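Local structure of iron binding protein FbpA (1Q35) at residues G177-Q181 and S193-Y199; R10-L14 and Y198-K202; A102-Y106 and F119-L124; T57-S61 and S141-S145. The protein probably binds ferric iron in the bacterial periplasm for uptake into the cell, as a member of the bacterial solute-binding protein 1 family. All blocks are in the same frame, centred on the assembly; numbering follows the deposited sequence. Where two conformers were deposited one is given.

Contact 1 of 4, residues G177-Q181 and S193-Y199; sequences GDRDQ and SIGNSYY. With FMT (formic acid), chain D; FMT (formic acid), chain C.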
loop_
_atom_site.group_PDB
_atom_site.type_symbol
_atom_site.label_atom_id
_atom_site.label_comp_id
_atom_site.label_asym_id
_atom_site.label_seq_id
_atom_site.Cartn_x
_atom_site.Cartn_y
_atom_site.Cartn_z
ATOM N N GLY A 177 7.422 2.858 11.081
ATOM C CA GLY A 177 6.850 2.595 9.774
ATOM C C GLY A 177 7.915 2.203 8.765
ATOM O O GLY A 177 9.039 1.841 9.124
ATOM N N ASP A 178 7.562 2.272 7.490
ATOM C CA ASP A 178 8.471 1.836 6.435
ATOM C C ASP A 178 9.718 2.725 6.338
ATOM O O ASP A 178 10.834 2.217 6.194
ATOM C CB ASP A 178 7.765 1.812 5.076
ATOM C CG ASP A 178 6.835 0.631 4.894
ATOM O OD1 ASP A 178 6.735 -0.242 5.780
ATOM O OD2 ASP A 178 6.175 0.529 3.842
ATOM N N ARG A 179 9.536 4.044 6.401
ATOM C CA ARG A 179 10.680 4.962 6.312
ATOM C C ARG A 179 11.653 4.752 7.466
ATOM O O ARG A 179 12.868 4.831 7.281
ATOM C CB ARG A 179 10.224 6.416 6.266
ATOM C CG ARG A 179 9.484 6.778 4.983
ATOM C CD ARG A 179 8.756 8.100 5.054
ATOM N NE ARG A 179 7.695 8.062 6.058
ATOM C CZ ARG A 179 7.072 9.128 6.548
ATOM N NH1 ARG A 179 7.377 10.347 6.128
ATOM N NH2 ARG A 179 6.137 8.968 7.472
ATOM N N ASP A 180 11.123 4.462 8.648
ATOM C CA ASP A 180 11.951 4.250 9.827
ATOM C C ASP A 180 12.927 3.090 9.647
ATOM O O ASP A 180 14.027 3.120 10.196
ATOM C CB ASP A 180 11.092 3.946 11.059
ATOM C CG ASP A 180 10.368 5.159 11.590
ATOM O OD1 ASP A 180 10.937 6.267 11.555
ATOM O OD2 ASP A 180 9.224 5.087 12.079
ATOM N N GLN A 181 12.545 2.064 8.887
ATOM C CA GLN A 181 13.449 0.937 8.670
ATOM C C GLN A 181 14.636 1.356 7.816
ATOM O O GLN A 181 15.744 0.843 7.994
ATOM C CB GLN A 181 12.763 -0.268 8.013
ATOM C CG GLN A 181 11.369 -0.608 8.504
ATOM C CD GLN A 181 11.290 -0.775 10.005
ATOM O OE1 GLN A 181 12.085 -1.498 10.594
ATOM N NE2 GLN A 181 10.317 -0.118 10.622
ATOM N N SER A 193 15.589 -4.203 4.660
ATOM C CA SER A 193 14.258 -3.935 5.188
ATOM C C SER A 193 13.200 -4.187 4.126
ATOM O O SER A 193 13.503 -4.303 2.940
ATOM C CB SER A 193 14.140 -2.502 5.722
ATOM O OG SER A 193 13.987 -1.567 4.664
ATOM N N ILE A 194 11.959 -4.312 4.573
ATOM C CA ILE A 194 10.809 -4.394 3.681
ATOM C C ILE A 194 10.048 -3.083 3.813
ATOM O O ILE A 194 9.845 -2.594 4.918
ATOM C CB ILE A 194 9.920 -5.590 4.060
ATOM C CG1 ILE A 194 10.685 -6.904 3.887
ATOM C CG2 ILE A 194 8.660 -5.588 3.209
ATOM C CD1 ILE A 194 9.940 -8.123 4.408
ATOM N N GLY A 195 9.635 -2.500 2.694
ATOM C CA GLY A 195 8.852 -1.279 2.730
ATOM C C GLY A 195 8.270 -0.949 1.372
ATOM O O GLY A 195 8.662 -1.542 0.375
ATOM N N ASN A 196 7.353 0.008 1.317
ATOM C CA ASN A 196 6.727 0.361 0.051
ATOM C C ASN A 196 7.632 1.281 -0.771
ATOM O O ASN A 196 8.358 2.131 -0.234
ATOM C CB ASN A 196 5.355 1.007 0.265
ATOM C CG ASN A 196 4.285 0.004 0.661
ATOM O OD1 ASN A 196 4.452 -1.204 0.503
ATOM N ND2 ASN A 196 3.171 0.514 1.172
ATOM N N SER A 197 7.558 1.110 -2.083
ATOM C CA SER A 197 8.442 1.758 -3.041
ATOM C C SER A 197 8.374 3.281 -3.005
ATOM O O SER A 197 9.394 3.957 -3.033
ATOM C CB SER A 197 8.101 1.270 -4.450
ATOM O OG SER A 197 6.713 1.436 -4.738
ATOM N N TYR A 198 7.166 3.823 -2.956
ATOM C CA TYR A 198 6.980 5.271 -3.067
ATOM C C TYR A 198 7.676 6.022 -1.931
ATOM O O TYR A 198 8.090 7.162 -2.108
ATOM C CB TYR A 198 5.486 5.654 -3.163
ATOM C CG TYR A 198 4.638 5.126 -2.036
ATOM C CD1 TYR A 198 4.066 3.861 -2.119
ATOM C CD2 TYR A 198 4.433 5.859 -0.877
ATOM C CE1 TYR A 198 3.318 3.346 -1.096
ATOM C CE2 TYR A 198 3.671 5.350 0.166
ATOM C CZ TYR A 198 3.123 4.080 0.045
ATOM O OH TYR A 198 2.386 3.515 1.057
ATOM N N TYR A 199 7.835 5.382 -0.780
ATOM C CA TYR A 199 8.535 6.020 0.332
ATOM C C TYR A 199 9.987 6.380 -0.002
ATOM O O TYR A 199 10.520 7.331 0.556
ATOM C CB TYR A 199 8.491 5.151 1.598
ATOM C CG TYR A 199 7.129 5.110 2.255
ATOM C CD1 TYR A 199 6.472 3.903 2.468
ATOM C CD2 TYR A 199 6.498 6.276 2.669
ATOM C CE1 TYR A 199 5.220 3.859 3.066
ATOM C CE2 TYR A 199 5.244 6.239 3.265
ATOM C CZ TYR A 199 4.619 5.027 3.465
ATOM O OH TYR A 199 3.377 4.968 4.057
HETATM C C FMT D . 5.785 5.185 6.591
HETATM O O1 FMT D . 5.373 3.946 6.789
HETATM O O2 FMT D . 6.971 5.442 6.747
HETATM C C FMT C . 0.133 5.845 2.453
HETATM O O1 FMT C . -0.772 6.809 2.521
HETATM O O2 FMT C . 0.474 5.425 1.362
HETATM O O HOH W 1 11.413 -0.228 4.822
HETATM O O HOH W 2 8.445 -2.225 7.208
#
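The Y199 ring meets D178 OD2 at its edge, near the ring plane, with Y199 CE1 the nearest ring atom. One face is covered centrally by CE2 of its neighbour Y198, the opposite face by the carbon of a formate (chain D) lying 3.3 Å above the plane and offset toward the rim. R179 brings its aliphatic part to the same ring, CD standing 3.8 Å from Y199 CD2, and the two side chains cross at about a right angle. A bend at chi3 (-64°) brings NE round to the formate. There R179 NE gives formate O2 an almost straight bond of 2.8 Å with the acceptor at the guanidinium edge, and R179 N donates to the same oxygen; D178 N holds the other oxygen, O1. D178 points its carboxylate at the end of strand 192-196: OD2 accepts from N196 N at 2.8 Å, the donor lying well above the carboxylate plane. The same OD2 forms a salt bridge with R103. One water joins D178 OD1 to I194 O, and another links D178 O, S193 OG and, weakly, I194 O. Further along, Q181 CB packs on S193 CB at 3.5 Å, while Q181 NE2 turns back to the carbonyls of G177 and Q175. Y198 and Y199 are iron ligands in another structure of this protein. In this iron-free form, two backbone N-H groups and an arginine make an anion pocket against Y199, and the formate there, probably from the crystallisation liquor, suggests how a small carboxylate or similar anion could sit beside the metal site.

Contact 2 of 4, residues R10-L14 and Y198-K202; sequences RQPYL and YYYGK. With FMT (formic acid), chain C.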
loop_
_atom_site.group_PDB
_atom_site.type_symbol
_atom_site.label_atom_id
_atom_site.label_comp_id
_atom_site.label_asym_id
_atom_site.label_seq_id
_atom_site.Cartn_x
_atom_site.Cartn_y
_atom_site.Cartn_z
ATOM N N ARG A 10 -4.983 7.518 4.335
ATOM C CA ARG A 10 -3.755 8.213 3.943
ATOM C C ARG A 10 -3.590 9.495 4.759
ATOM O O ARG A 10 -4.540 10.253 4.931
ATOM C CB ARG A 10 -3.794 8.560 2.450
ATOM C CG ARG A 10 -4.240 7.412 1.561
ATOM C CD ARG A 10 -3.694 7.466 0.154
ATOM N NE ARG A 10 -2.241 7.341 0.133
ATOM C CZ ARG A 10 -1.507 7.401 -0.967
ATOM N NH1 ARG A 10 -0.188 7.281 -0.876
ATOM N NH2 ARG A 10 -2.081 7.546 -2.151
ATOM N N GLN A 11 -2.376 9.741 5.250
ATOM C CA GLN A 11 -2.070 10.962 5.998
ATOM C C GLN A 11 -2.057 12.154 5.044
ATOM O O GLN A 11 -1.880 11.977 3.838
ATOM C CB GLN A 11 -0.728 10.833 6.720
ATOM C CG GLN A 11 -0.753 9.862 7.888
ATOM C CD GLN A 11 -1.499 10.411 9.084
ATOM O OE1 GLN A 11 -1.228 11.529 9.528
ATOM N NE2 GLN A 11 -2.438 9.633 9.613
ATOM N N PRO A 12 -2.271 13.365 5.565
ATOM C CA PRO A 12 -2.360 14.561 4.723
ATOM C C PRO A 12 -1.255 14.700 3.678
ATOM O O PRO A 12 -1.546 15.053 2.551
ATOM C CB PRO A 12 -2.303 15.711 5.736
ATOM C CG PRO A 12 -2.852 15.148 6.973
ATOM C CD PRO A 12 -2.489 13.691 6.986
ATOM N N TYR A 13 -0.004 14.410 4.030
ATOM C CA TYR A 13 1.096 14.664 3.103
ATOM C C TYR A 13 1.006 13.846 1.807
ATOM O O TYR A 13 1.554 14.252 0.788
ATOM C CB TYR A 13 2.467 14.505 3.791
ATOM C CG TYR A 13 2.987 13.091 3.999
ATOM C CD1 TYR A 13 2.290 12.165 4.769
ATOM C CD2 TYR A 13 4.214 12.703 3.465
ATOM C CE1 TYR A 13 2.790 10.881 4.977
ATOM C CE2 TYR A 13 4.721 11.431 3.664
ATOM C CZ TYR A 13 4.008 10.520 4.413
ATOM O OH TYR A 13 4.517 9.255 4.614
ATOM N N LEU A 14 0.292 12.716 1.846
ATOM C CA LEU A 14 0.130 11.851 0.673
ATOM C C LEU A 14 -1.243 11.928 -0.018
ATOM O O LEU A 14 -1.500 11.179 -0.958
ATOM C CB LEU A 14 0.444 10.397 1.057
ATOM C CG LEU A 14 1.925 10.125 1.348
ATOM C CD1 LEU A 14 2.106 8.770 2.019
ATOM C CD2 LEU A 14 2.742 10.193 0.080
ATOM N N TYR A 198 7.166 3.823 -2.956
ATOM C CA TYR A 198 6.980 5.271 -3.067
ATOM C C TYR A 198 7.676 6.022 -1.931
ATOM O O TYR A 198 8.090 7.162 -2.108
ATOM C CB TYR A 198 5.486 5.654 -3.163
ATOM C CG TYR A 198 4.638 5.126 -2.036
ATOM C CD1 TYR A 198 4.066 3.861 -2.119
ATOM C CD2 TYR A 198 4.433 5.859 -0.877
ATOM C CE1 TYR A 198 3.318 3.346 -1.096
ATOM C CE2 TYR A 198 3.671 5.350 0.166
ATOM C CZ TYR A 198 3.123 4.080 0.045
ATOM O OH TYR A 198 2.386 3.515 1.057
ATOM N N TYR A 199 7.835 5.382 -0.780
ATOM C CA TYR A 199 8.535 6.020 0.332
ATOM C C TYR A 199 9.987 6.380 -0.002
ATOM O O TYR A 199 10.520 7.331 0.556
ATOM C CB TYR A 199 8.491 5.151 1.598
ATOM C CG TYR A 199 7.129 5.110 2.255
ATOM C CD1 TYR A 199 6.472 3.903 2.468
ATOM C CD2 TYR A 199 6.498 6.276 2.669
ATOM C CE1 TYR A 199 5.220 3.859 3.066
ATOM C CE2 TYR A 199 5.244 6.239 3.265
ATOM C CZ TYR A 199 4.619 5.027 3.465
ATOM O OH TYR A 199 3.377 4.968 4.057
ATOM N N TYR A 200 10.633 5.630 -0.891
ATOM C CA TYR A 200 11.996 5.960 -1.307
ATOM C C TYR A 200 12.034 7.337 -1.968
ATOM O O TYR A 200 12.904 8.157 -1.667
ATOM C CB TYR A 200 12.542 4.886 -2.239
ATOM C CG TYR A 200 14.044 4.904 -2.390
ATOM C CD1 TYR A 200 14.636 5.316 -3.570
ATOM C CD2 TYR A 200 14.875 4.484 -1.356
ATOM C CE1 TYR A 200 16.020 5.328 -3.720
ATOM C CE2 TYR A 200 16.261 4.488 -1.500
ATOM C CZ TYR A 200 16.823 4.906 -2.683
ATOM O OH TYR A 200 18.195 4.917 -2.836
ATOM N N GLY A 201 11.078 7.605 -2.855
ATOM C CA GLY A 201 10.964 8.909 -3.486
ATOM C C GLY A 201 10.576 10.012 -2.516
ATOM O O GLY A 201 11.115 11.120 -2.577
ATOM N N LYS A 202 9.650 9.722 -1.612
ATOM C CA LYS A 202 9.283 10.690 -0.583
ATOM C C LYS A 202 10.497 11.089 0.258
ATOM O O LYS A 202 10.680 12.263 0.561
ATOM C CB LYS A 202 8.185 10.140 0.326
ATOM C CG LYS A 202 6.824 9.959 -0.346
ATOM C CD LYS A 202 6.264 11.245 -0.951
ATOM C CE LYS A 202 6.034 12.336 0.087
ATOM N NZ LYS A 202 5.688 13.646 -0.524
HETATM C C FMT C . 0.133 5.845 2.453
HETATM O O1 FMT C . -0.772 6.809 2.521
HETATM O O2 FMT C . 0.474 5.425 1.362
HETATM O O HOH W 3 3.074 13.831 -1.466
HETATM O O HOH W 4 2.604 7.325 5.347
#
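L14 supplies the apolar part of this contact between the loop after strand 3-8 and helix 198-205. Its CD1 rests against both iron-site tyrosines, 4.2 Å from Y198 CE2 and from Y199 CE2. Its CD2 packs 3.8 Å from K202 CD, the leucine and lysine side chains running past each other in opposite directions. Bends at chi2 and chi3 (-58° and -61°) curl the lysine chain so that K202 CE comes 3.9 Å from Y13 CD2. L14 CG sits over the centre of one face of the Y13 ring, and K202 CE approaches obliquely from that same side. Polar contacts without a direct bond come next: Y13 OH approaches the edge of the Y199 ring in its plane, 3.4 Å from CE2, and the two hydroxyls share a water. A second water accepts from K202 NZ and lies within bonding distance of Y13 O. Charge is concentrated at R10. Its NE donates to O1 of a formate (chain C) at 2.9 Å in a nearly linear bond, and NH1 reaches O2, which Y198 OH also approaches in a weak bond at 2.7 Å; N196 ND2 donates to that hydroxyl. R101 binds this formate too, and E268 pairs with R10 NH2. A ligand site between segments so far apart in the chain is as expected for the cleft of a periplasmic binding protein, and the anion shares Y198 with the iron site.

Contact 3 of 4, residues A102-Y106 and F119-L124; sequences ARVIY and FDYLDL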
loop_
_atom_site.group_PDB
_atom_site.type_symbol
_atom_site.label_atom_id
_atom_site.label_comp_id
_atom_site.label_asym_id
_atom_site.label_seq_id
_atom_site.Cartn_x
_atom_site.Cartn_y
_atom_site.Cartn_z
ATOM N N ALA A 102 4.732 -0.983 -4.947
ATOM C CA ALA A 102 5.446 -2.233 -4.754
ATOM C C ALA A 102 5.942 -2.319 -3.318
ATOM O O ALA A 102 6.417 -1.322 -2.757
ATOM C CB ALA A 102 6.625 -2.321 -5.710
ATOM N N ARG A 103 5.853 -3.499 -2.712
ATOM C CA ARG A 103 6.488 -3.712 -1.416
ATOM C C ARG A 103 7.855 -4.320 -1.698
ATOM O O ARG A 103 7.976 -5.477 -2.094
ATOM C CB ARG A 103 5.625 -4.569 -0.487
ATOM C CG ARG A 103 6.047 -4.494 0.968
ATOM C CD ARG A 103 4.882 -4.621 1.951
ATOM N NE ARG A 103 5.300 -4.363 3.330
ATOM C CZ ARG A 103 5.536 -3.153 3.839
ATOM N NH1 ARG A 103 5.945 -3.029 5.091
ATOM N NH2 ARG A 103 5.375 -2.065 3.111
ATOM N N VAL A 104 8.877 -3.486 -1.555
ATOM C CA VAL A 104 10.227 -3.787 -2.006
ATOM C C VAL A 104 11.143 -4.178 -0.851
ATOM O O VAL A 104 10.741 -4.152 0.311
ATOM C CB VAL A 104 10.813 -2.578 -2.774
ATOM C CG1 VAL A 104 9.927 -2.237 -3.968
ATOM C CG2 VAL A 104 10.980 -1.358 -1.876
ATOM N N ILE A 105 12.369 -4.558 -1.200
ATOM C CA ILE A 105 13.420 -4.804 -0.226
ATOM C C ILE A 105 14.471 -3.717 -0.384
ATOM O O ILE A 105 15.061 -3.563 -1.453
ATOM C CB ILE A 105 14.055 -6.198 -0.405
ATOM C CG1 ILE A 105 12.992 -7.286 -0.237
ATOM C CG2 ILE A 105 15.198 -6.388 0.600
ATOM C CD1 ILE A 105 13.474 -8.679 -0.540
ATOM N N TYR A 106 14.664 -2.936 0.674
ATOM C CA TYR A 106 15.742 -1.952 0.727
ATOM C C TYR A 106 16.986 -2.605 1.299
ATOM O O TYR A 106 16.892 -3.400 2.229
ATOM C CB TYR A 106 15.322 -0.758 1.587
ATOM C CG TYR A 106 14.174 0.013 0.985
ATOM C CD1 TYR A 106 12.899 -0.011 1.546
ATOM C CD2 TYR A 106 14.359 0.749 -0.169
ATOM C CE1 TYR A 106 11.851 0.695 0.969
ATOM C CE2 TYR A 106 13.312 1.449 -0.756
ATOM C CZ TYR A 106 12.067 1.422 -0.187
ATOM O OH TYR A 106 11.060 2.131 -0.803
ATOM N N PHE A 119 16.522 -12.874 -6.497
ATOM C CA PHE A 119 16.323 -12.688 -5.058
ATOM C C PHE A 119 14.841 -12.554 -4.723
ATOM O O PHE A 119 14.114 -11.820 -5.373
ATOM C CB PHE A 119 17.097 -11.466 -4.556
ATOM C CG PHE A 119 17.335 -11.467 -3.071
ATOM C CD1 PHE A 119 18.547 -11.904 -2.549
ATOM C CD2 PHE A 119 16.349 -11.040 -2.185
ATOM C CE1 PHE A 119 18.776 -11.900 -1.181
ATOM C CE2 PHE A 119 16.581 -11.033 -0.811
ATOM C CZ PHE A 119 17.790 -11.467 -0.316
ATOM N N ASP A 120 14.423 -13.248 -3.674
ATOM C CA ASP A 120 13.020 -13.393 -3.305
ATOM C C ASP A 120 12.841 -12.907 -1.869
ATOM O O ASP A 120 13.774 -12.968 -1.068
ATOM C CB ASP A 120 12.669 -14.881 -3.403
ATOM C CG ASP A 120 11.185 -15.159 -3.433
ATOM O OD1 ASP A 120 10.457 -14.777 -2.489
ATOM O OD2 ASP A 120 10.684 -15.830 -4.358
ATOM N N TYR A 121 11.640 -12.439 -1.531
ATOM C CA TYR A 121 11.264 -12.255 -0.122
ATOM C C TYR A 121 11.710 -13.440 0.735
ATOM O O TYR A 121 12.212 -13.256 1.839
ATOM C CB TYR A 121 9.746 -12.083 0.029
ATOM C CG TYR A 121 9.198 -10.950 -0.797
ATOM C CD1 TYR A 121 9.245 -9.638 -0.343
ATOM C CD2 TYR A 121 8.664 -11.184 -2.062
ATOM C CE1 TYR A 121 8.759 -8.593 -1.115
ATOM C CE2 TYR A 121 8.187 -10.146 -2.842
ATOM C CZ TYR A 121 8.233 -8.858 -2.364
ATOM O OH TYR A 121 7.773 -7.833 -3.150
ATOM N N LEU A 122 11.510 -14.648 0.219
ATOM C CA LEU A 122 11.838 -15.877 0.939
ATOM C C LEU A 122 13.281 -15.943 1.403
ATOM O O LEU A 122 13.581 -16.574 2.417
ATOM C CB LEU A 122 11.560 -17.098 0.063
ATOM C CG LEU A 122 10.095 -17.407 -0.223
ATOM C CD1 LEU A 122 9.996 -18.418 -1.347
ATOM C CD2 LEU A 122 9.393 -17.915 1.034
ATOM N N ASP A 123 14.189 -15.331 0.653
ATOM C CA ASP A 123 15.602 -15.360 1.018
ATOM C C ASP A 123 15.874 -14.676 2.356
ATOM O O ASP A 123 16.802 -15.062 3.060
ATOM C CB ASP A 123 16.452 -14.799 -0.121
ATOM C CG ASP A 123 16.409 -15.699 -1.328
ATOM O OD1 ASP A 123 16.057 -15.241 -2.416
ATOM O OD2 ASP A 123 16.634 -16.923 -1.270
ATOM N N LEU A 124 15.049 -13.701 2.725
ATOM C CA LEU A 124 15.207 -12.991 3.997
ATOM C C LEU A 124 15.007 -13.867 5.236
ATOM O O LEU A 124 15.378 -13.456 6.333
ATOM C CB LEU A 124 14.270 -11.782 4.064
ATOM C CG LEU A 124 14.476 -10.693 3.009
ATOM C CD1 LEU A 124 13.415 -9.615 3.183
ATOM C CD2 LEU A 124 15.869 -10.098 3.098
#
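Y121 OH donates to R103 O over 2.6 Å, a short bond that meets the carbonyl nearly end-on (C=O...O angle 169°), with the acceptor lying at the edge of the ring and in its plane. The hydroxyl also accepts from H228 N, so it bridges strand 96-108 and its neighbour 228-236. Beside it, I105 extends CD1 into the bend of segment 119-124. This methyl meets L124 CD1 tip to tip at 3.8 Å and the edge of the F119 ring at CE2, 3.9 Å away; I105 and F119 cross at about a right angle. Y121 CD1 adds a looser contact with the same methyl. The extended chain of I105 (chi2 174°) is what carries CD1 so far from the strand. The next shell shapes the 119-124 turn. D120 OD1 accepts from L122 N at 2.9 Å, forming an Asx turn, and D123 OD1 takes the N-H of D120 in return. D123 CB covers one face of the F119 ring, off-centre, and D123 OD2 is paired with K126. On the strand, the R103 side chain leads away from this contact to D178, with N143 as a further partner. The phenol thus binds a strand carbonyl, while R103 is also joined to H228 through the backbone, and one isoleucine methyl packs against F119, L124 and, more loosely, Y121: hydrogen bond and hydrophobic packing together fix the 3-10 segment that begins at Y121 against the sheet.

Contact 4 of 4, residues T57-S61 and S141-S145; sequences TVDIS and SYNVS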
loop_
_atom_site.group_PDB
_atom_site.type_symbol
_atom_site.label_atom_id
_atom_site.label_comp_id
_atom_site.label_asym_id
_atom_site.label_seq_id
_atom_site.Cartn_x
_atom_site.Cartn_y
_atom_site.Cartn_z
ATOM N N THR A 57 -8.409 4.233 0.699
ATOM C CA THR A 57 -7.694 3.095 1.268
ATOM C C THR A 57 -6.253 2.998 0.766
ATOM O O THR A 57 -5.882 3.621 -0.234
ATOM C CB THR A 57 -8.443 1.812 0.891
ATOM O OG1 THR A 57 -8.629 1.778 -0.531
ATOM C CG2 THR A 57 -9.853 1.814 1.469
ATOM N N VAL A 58 -5.462 2.186 1.464
ATOM C CA VAL A 58 -4.064 1.945 1.102
ATOM C C VAL A 58 -3.754 0.462 0.947
ATOM O O VAL A 58 -2.586 0.081 0.848
ATOM C CB VAL A 58 -3.088 2.552 2.151
ATOM C CG1 VAL A 58 -3.221 4.061 2.184
ATOM C CG2 VAL A 58 -3.316 1.963 3.531
ATOM N N ASP A 59 -4.782 -0.380 0.923
ATOM C CA ASP A 59 -4.584 -1.825 0.940
ATOM C C ASP A 59 -5.811 -2.522 0.345
ATOM O O ASP A 59 -6.944 -2.212 0.718
ATOM C CB ASP A 59 -4.325 -2.256 2.388
ATOM C CG ASP A 59 -4.394 -3.749 2.592
ATOM O OD1 ASP A 59 -3.829 -4.511 1.766
ATOM O OD2 ASP A 59 -4.998 -4.236 3.573
ATOM N N ILE A 60 -5.586 -3.458 -0.570
ATOM C CA ILE A 60 -6.678 -4.239 -1.151
ATOM C C ILE A 60 -7.437 -5.019 -0.088
ATOM O O ILE A 60 -8.651 -5.182 -0.197
ATOM C CB ILE A 60 -6.166 -5.197 -2.257
ATOM C CG1 ILE A 60 -7.335 -5.939 -2.917
ATOM C CG2 ILE A 60 -5.159 -6.215 -1.707
ATOM C CD1 ILE A 60 -8.279 -5.054 -3.696
ATOM N N SER A 61 -6.752 -5.501 0.943
ATOM C CA SER A 61 -7.442 -6.288 1.949
ATOM C C SER A 61 -8.450 -5.448 2.738
ATOM O O SER A 61 -9.534 -5.932 3.052
ATOM C CB SER A 61 -6.455 -7.009 2.854
ATOM O OG SER A 61 -5.678 -7.911 2.085
ATOM N N SER A 141 -0.880 -3.948 7.918
ATOM C CA SER A 141 -1.578 -4.538 6.773
ATOM C C SER A 141 -0.757 -4.588 5.496
ATOM O O SER A 141 -0.986 -5.451 4.667
ATOM C CB SER A 141 -2.915 -3.845 6.516
ATOM O OG SER A 141 -2.733 -2.516 6.095
ATOM N N TYR A 142 0.203 -3.687 5.307
ATOM C CA TYR A 142 1.107 -3.835 4.167
ATOM C C TYR A 142 1.869 -5.160 4.247
ATOM O O TYR A 142 2.067 -5.829 3.235
ATOM C CB TYR A 142 2.121 -2.696 4.084
ATOM C CG TYR A 142 1.577 -1.304 3.864
ATOM C CD1 TYR A 142 0.466 -1.063 3.057
ATOM C CD2 TYR A 142 2.213 -0.210 4.442
ATOM C CE1 TYR A 142 0.002 0.225 2.851
ATOM C CE2 TYR A 142 1.758 1.084 4.229
ATOM C CZ TYR A 142 0.647 1.289 3.434
ATOM O OH TYR A 142 0.161 2.547 3.187
ATOM N N ASN A 143 2.323 -5.525 5.440
ATOM C CA ASN A 143 2.978 -6.809 5.646
ATOM C C ASN A 143 2.007 -7.979 5.537
ATOM O O ASN A 143 2.292 -8.956 4.866
ATOM C CB ASN A 143 3.685 -6.856 7.004
ATOM C CG ASN A 143 4.955 -6.032 7.041
ATOM O OD1 ASN A 143 5.584 -5.767 6.006
ATOM N ND2 ASN A 143 5.345 -5.624 8.245
ATOM N N VAL A 144 0.859 -7.889 6.194
ATOM C CA VAL A 144 -0.078 -9.004 6.197
ATOM C C VAL A 144 -0.538 -9.307 4.765
ATOM O O VAL A 144 -0.654 -10.463 4.401
ATOM C CB VAL A 144 -1.269 -8.774 7.163
ATOM C CG1 VAL A 144 -2.221 -9.963 7.136
ATOM C CG2 VAL A 144 -0.767 -8.547 8.592
ATOM N N SER A 145 -0.780 -8.284 3.947
ATOM C CA SER A 145 -1.193 -8.535 2.563
ATOM C C SER A 145 -0.074 -9.167 1.729
ATOM O O SER A 145 -0.343 -9.993 0.867
ATOM C CB SER A 145 -1.749 -7.270 1.914
ATOM O OG SER A 145 -3.028 -6.988 2.458
#
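D59 faces S141 and S145 on helix 141-168, and its side chain can be followed outward from CB to the carboxylate. With chi1 at 168°, CG stands opposite the backbone N and the carboxylate extends to the serines. OD2 comes 3.6 Å from S141 CB and accepts from R62 N. OD1 takes the hydroxyl of S145 at 2.7 Å, on its syn side and not far from the carboxylate plane. It also accepts the capping bond from S61 N at 3.2 Å, this time from well above that plane, and a further bond from N230 ND2. D59 is therefore the N-cap of helix 60-68. S61 OG in turn donates to S145 OG at 2.8 Å, so a chain of hydroxyls runs from S61 through S145 to the carboxylate. Alongside, V58 meets Y142, an iron ligand in another structure of this protein: V58 CB lies 3.4 Å from Y142 OH, CG2 packs 3.8 Å from Y142 CE1, and V58 O sits at the edge of the ring, in its plane. Three donors on D59 OD1, together with the start of a helix, would probably favour the negative charge of the carboxylate. Gripped by S145 OG, S61 N and N230 ND2, that carboxylate couples the N-terminus of helix 60-68 to helix 141-168, which carries the iron ligand Y142.

Contacts 1, 2 and 4 converge on the iron site, which is empty of metal in this model. Contacts 1 and 2 share Y198 and Y199 on helix 198-205, and their centres are about 10 Å apart; R179 CZ of one comes 3.2 Å from Y13 OH of the other. Contact 4 contributes Y142, whose OH lies 3.2 Å from Y198 OH, probably hydrogen-bonded, and 4.1 Å from Y199 OH. Contact 3 joins the others through strand 96-108: V104 N probably bonds to G195 O of contact 1 at 2.7 Å within the sheet, while R103 NH1 reaches N143 OD1 of contact 4 at 2.9 Å.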